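PDB 6YP6: NanS-p from Escherichia phage vB_EcoP_24B, which probably binds carbohydrate as part of a phage-encoded esterase of the NanS-p family, which is thought to remove O-acetyl groups from sialic acids. Local coordinates for residues Gln120-Ala123 with Lys124-Asn127; Ala188-Asp192 with Lys193-Thr197. One frame throughout, in Å; residues are numbered along the deposited sequence.

Contact 1: residues Gln120-Ala123 with Lys124-Asn127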
loop_
_atom_site.group_PDB
_atom_site.type_symbol
_atom_site.label_atom_id
_atom_site.label_comp_id
_atom_site.label_asym_id
_atom_site.label_seq_id
_atom_site.Cartn_x
_atom_site.Cartn_y
_atom_site.Cartn_z
ATOM N N GLN A 120 -6.927 -7.852 -2.268
ATOM C CA GLN A 120 -8.199 -8.290 -2.823
ATOM C C GLN A 120 -8.437 -9.715 -2.353
ATOM O O GLN A 120 -7.483 -10.482 -2.226
ATOM C CB GLN A 120 -8.099 -8.268 -4.358
ATOM C CG GLN A 120 -9.354 -8.668 -5.107
ATOM C CD GLN A 120 -9.105 -8.903 -6.574
ATOM O OE1 GLN A 120 -7.984 -9.240 -6.975
ATOM N NE2 GLN A 120 -10.144 -8.742 -7.392
ATOM N N THR A 121 -9.695 -10.091 -2.135
ATOM C CA THR A 121 -9.991 -11.494 -1.897
ATOM C C THR A 121 -10.336 -12.189 -3.205
ATOM O O THR A 121 -10.938 -11.598 -4.101
ATOM C CB THR A 121 -11.148 -11.694 -0.914
ATOM O OG1 THR A 121 -12.292 -10.920 -1.300
ATOM C CG2 THR A 121 -10.763 -11.291 0.477
ATOM N N ASP A 122 -9.945 -13.463 -3.308
ATOM C CA ASP A 122 -10.578 -14.367 -4.271
ATOM C C ASP A 122 -11.817 -14.947 -3.589
ATOM O O ASP A 122 -12.466 -14.231 -2.820
ATOM C CB ASP A 122 -9.567 -15.344 -4.881
ATOM C CG ASP A 122 -8.810 -16.177 -3.873
ATOM O OD1 ASP A 122 -9.346 -16.463 -2.791
ATOM O OD2 ASP A 122 -7.666 -16.583 -4.197
ATOM N N ALA A 123 -12.198 -16.196 -3.869
ATOM C CA ALA A 123 -13.351 -16.776 -3.183
ATOM C C ALA A 123 -12.999 -17.373 -1.830
ATOM O O ALA A 123 -13.894 -17.868 -1.138
ATOM C CB ALA A 123 -14.031 -17.827 -4.059
ATOM N N LYS A 124 -11.731 -17.320 -1.419
ATOM C CA LYS A 124 -11.355 -17.880 -0.133
ATOM C C LYS A 124 -10.286 -17.111 0.632
ATOM O O LYS A 124 -10.359 -17.059 1.859
ATOM C CB LYS A 124 -11.003 -19.370 -0.250
ATOM C CG LYS A 124 -9.810 -19.696 -1.138
ATOM C CD LYS A 124 -9.710 -21.218 -1.353
ATOM C CE LYS A 124 -8.391 -21.616 -2.007
ATOM N NZ LYS A 124 -7.218 -21.332 -1.137
ATOM N N ASP A 125 -9.305 -16.536 -0.055
ATOM C CA ASP A 125 -8.113 -16.002 0.579
ATOM C C ASP A 125 -7.999 -14.494 0.370
ATOM O O ASP A 125 -8.527 -13.934 -0.587
ATOM C CB ASP A 125 -6.854 -16.634 -0.030
ATOM C CG ASP A 125 -6.696 -18.102 0.291
ATOM O OD1 ASP A 125 -7.252 -18.553 1.301
ATOM O OD2 ASP A 125 -5.986 -18.786 -0.481
ATOM N N LEU A 126 -7.251 -13.840 1.260
ATOM C CA LEU A 126 -6.867 -12.443 1.086
ATOM C C LEU A 126 -5.503 -12.408 0.402
ATOM O O LEU A 126 -4.520 -12.927 0.941
ATOM C CB LEU A 126 -6.798 -11.721 2.432
ATOM C CG LEU A 126 -6.585 -10.210 2.337
ATOM C CD1 LEU A 126 -7.786 -9.532 1.705
ATOM C CD2 LEU A 126 -6.280 -9.596 3.693
ATOM N N ASN A 127 -5.435 -11.806 -0.780
ATOM C CA ASN A 127 -4.246 -11.830 -1.617
ATOM C C ASN A 127 -3.616 -10.450 -1.761
ATOM O O ASN A 127 -4.292 -9.420 -1.677
ATOM C CB ASN A 127 -4.624 -12.354 -2.998
ATOM C CG ASN A 127 -5.123 -13.767 -2.946
ATOM O OD1 ASN A 127 -4.678 -14.565 -2.113
ATOM N ND2 ASN A 127 -6.063 -14.086 -3.813
HETATM O O HOH W 1 -6.886 -12.077 -5.925
HETATM O O HOH W 2 -6.712 -18.838 -3.275
#

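Contact 2: residues Ala188-Asp192 with Lys193-Thr197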
loop_
_atom_site.group_PDB
_atom_site.type_symbol
_atom_site.label_atom_id
_atom_site.label_comp_id
_atom_site.label_asym_id
_atom_site.label_seq_id
_atom_site.Cartn_x
_atom_site.Cartn_y
_atom_site.Cartn_z
ATOM N N ALA A 188 -2.721 7.140 -13.683
ATOM C CA ALA A 188 -3.681 8.175 -13.319
ATOM C C ALA A 188 -3.337 8.906 -12.030
ATOM O O ALA A 188 -4.073 9.819 -11.642
ATOM C CB ALA A 188 -5.082 7.568 -13.170
ATOM N N PHE A 189 -2.253 8.538 -11.351
ATOM C CA PHE A 189 -1.932 9.090 -10.040
ATOM C C PHE A 189 -0.716 9.998 -10.127
ATOM O O PHE A 189 0.249 9.708 -10.845
ATOM C CB PHE A 189 -1.717 7.969 -9.019
ATOM C CG PHE A 189 -2.923 7.105 -8.846
ATOM C CD1 PHE A 189 -3.922 7.450 -7.942
ATOM C CD2 PHE A 189 -3.092 5.973 -9.619
ATOM C CE1 PHE A 189 -5.047 6.675 -7.801
ATOM C CE2 PHE A 189 -4.224 5.187 -9.482
ATOM C CZ PHE A 189 -5.203 5.542 -8.573
ATOM N N ALA A 190 -0.759 11.083 -9.358
ATOM C CA ALA A 190 0.271 12.107 -9.440
ATOM C C ALA A 190 1.641 11.573 -9.028
ATOM O O ALA A 190 1.785 10.818 -8.061
ATOM C CB ALA A 190 -0.105 13.288 -8.545
ATOM N N ALA A 191 2.660 12.017 -9.753
ATOM C CA ALA A 191 4.025 11.576 -9.518
ATOM C C ALA A 191 4.532 12.019 -8.152
ATOM O O ALA A 191 4.182 13.092 -7.649
ATOM C CB ALA A 191 4.958 12.163 -10.591
ATOM N N ASP A 192 5.402 11.189 -7.572
ATOM C CA ASP A 192 6.141 11.513 -6.354
ATOM C C ASP A 192 5.232 11.653 -5.142
ATOM O O ASP A 192 5.575 12.322 -4.164
ATOM C CB ASP A 192 7.054 12.724 -6.549
ATOM C CG ASP A 192 8.106 12.474 -7.606
ATOM O OD1 ASP A 192 8.400 11.291 -7.914
ATOM O OD2 ASP A 192 8.645 13.482 -8.122
ATOM N N LYS A 193 4.096 10.974 -5.173
ATOM C CA LYS A 193 3.232 10.825 -4.014
ATOM C C LYS A 193 2.924 9.352 -3.816
ATOM O O LYS A 193 2.808 8.594 -4.777
ATOM C CB LYS A 193 1.915 11.597 -4.182
ATOM C CG LYS A 193 2.100 13.066 -4.485
ATOM C CD LYS A 193 0.793 13.822 -4.409
ATOM C CE LYS A 193 0.508 14.218 -2.988
ATOM N NZ LYS A 193 -0.802 14.901 -2.821
ATOM N N LEU A 194 2.805 8.953 -2.550
ATOM C CA LEU A 194 2.213 7.675 -2.203
ATOM C C LEU A 194 0.708 7.870 -2.112
ATOM O O LEU A 194 0.230 8.751 -1.396
ATOM C CB LEU A 194 2.759 7.174 -0.870
ATOM C CG LEU A 194 2.154 5.860 -0.378
ATOM C CD1 LEU A 194 2.489 4.701 -1.312
ATOM C CD2 LEU A 194 2.634 5.557 1.035
ATOM N N HIS A 195 -0.028 7.060 -2.871
ATOM C CA HIS A 195 -1.481 7.087 -2.926
ATOM C C HIS A 195 -2.008 5.773 -2.377
ATOM O O HIS A 195 -1.608 4.699 -2.830
ATOM C CB HIS A 195 -1.971 7.195 -4.351
ATOM C CG HIS A 195 -1.414 8.335 -5.096
ATOM N ND1 HIS A 195 -2.121 9.491 -5.338
ATOM C CD2 HIS A 195 -0.205 8.490 -5.672
ATOM C CE1 HIS A 195 -1.360 10.316 -6.034
ATOM N NE2 HIS A 195 -0.191 9.730 -6.248
ATOM N N VAL A 196 -2.889 5.867 -1.396
ATOM C CA VAL A 196 -3.549 4.706 -0.817
ATOM C C VAL A 196 -5.036 4.884 -1.088
ATOM O O VAL A 196 -5.598 5.940 -0.793
ATOM C CB VAL A 196 -3.270 4.605 0.692
ATOM C CG1 VAL A 196 -3.792 3.292 1.228
ATOM C CG2 VAL A 196 -1.783 4.748 0.966
ATOM N N THR A 197 -5.672 3.879 -1.685
ATOM C CA THR A 197 -7.041 4.066 -2.159
ATOM C C THR A 197 -7.795 2.753 -2.162
ATOM O O THR A 197 -7.191 1.700 -2.322
ATOM C CB THR A 197 -7.018 4.670 -3.583
ATOM O OG1 THR A 197 -8.352 4.823 -4.072
ATOM C CG2 THR A 197 -6.246 3.797 -4.566
#

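Contact 1: residues Gln120-Ala123 with Lys124-Asn127
Asp122 reaches across the tight turn of a β-hairpin, strand 113-121 running into strand 125-130, and its carboxylate ties the turn together. The hairpin is antiparallel: Gln120 and Asn127 form a hydrogen-bonded pair and Thr121 and Leu126 a non-hydrogen-bonded one. The close-packed part lies around Asp122. A chi1 of 56° tucks the carboxylate back over its own turn, where Asp122 OD1 accepts from Asp125 N at 2.7 Å and from Lys124 N at 2.9 Å. The two N-H groups arrive from opposite faces of the carboxylate plane, so a single oxygen holds two successive amides where the turn enters the second strand. On the buried face, Thr121 CG2 packs against Leu126 CD1 at 3.7 Å, and Leu126 continues into side chains of strands 71-79 and 88-95. Thr121 OG1 turns elsewhere, to Tyr205 and Ala84. The solvent side, at the exposed end of the turn, is looser: Lys124 bends at its last torsion to bring NZ within 2.9 Å of Asp125 OD2, a salt bridge between adjacent residues. Back along the strands, one water links Gln120 OE1 to Asn127 ND2, while Gln120 NE2 bonds to the carbonyl of Asn86. The amide of Asn127 is fixed from two sides, its OD1 taken by Thr144 of the next strand. Asn127 ND2 meets Asp122 OD2 at 3.0 Å, well above the carboxylate plane, while that oxygen stays close to the amide plane.

Contact 2: residues Ala188-Asp192 with Lys193-Thr197
His195 faces Phe189 and Ala190 across a type II β turn that runs from Ala190 to Lys193, and its side chain shows how one ring can tie a loop to the strand that follows. From the strand, His195 CB points toward the loop and comes within 4.1 Å of Phe189 CD1. With chi1 at -55° the ring swings clear of its own carbonyl and lies against Phe189, His195 CG being 3.9 Å from Phe189 CD1. ND1 approaches the same carbon, and His195 CD2 lies 3.7 Å from Phe189 CB. His195 CE1 comes within 3.5 Å of Ala190 N. At the tip, His195 NE2 donates to Ala190 O at 2.9 Å in a nearly straight bond (167°), directed at a lone pair in the carbonyl plane and lying close to the plane of the ring. Edge and face are thus both used: the edge holds the carbonyl, while Phe189 CB sits over the centre of one face, almost on the ring normal, in a CH-pi contact. The Phe189 and His195 rings themselves are oblique to each other, and Phe189 stacks instead on Tyr93 of strand 88-95. Lys193 leads away to a salt bridge with Glu57. The arrangement is that of a β turn delivering the chain into an inner strand of an antiparallel sheet, with a histidine of that strand hydrogen-bonded back to the turn's first carbonyl.

Contacts 1 and 2 illustrate two ways of closing a turn at the same seven-stranded antiparallel sheet, with the acceptor coming from the turn in one and the donor from the strand in the other. Their centres lie 24 Å apart and their nearest atoms about 10 Å, so they do not touch, and they fall on opposite sides of the chain's centre. Strand 88-95 stands between them in the sheet, pairing with strand 193-197 on one side and strand 113-121 on the other; strand 125-130 follows, next to the outermost strand 140-147. No binding or catalytic residue is identified at either contact, so a role in carbohydrate recognition is left undecided.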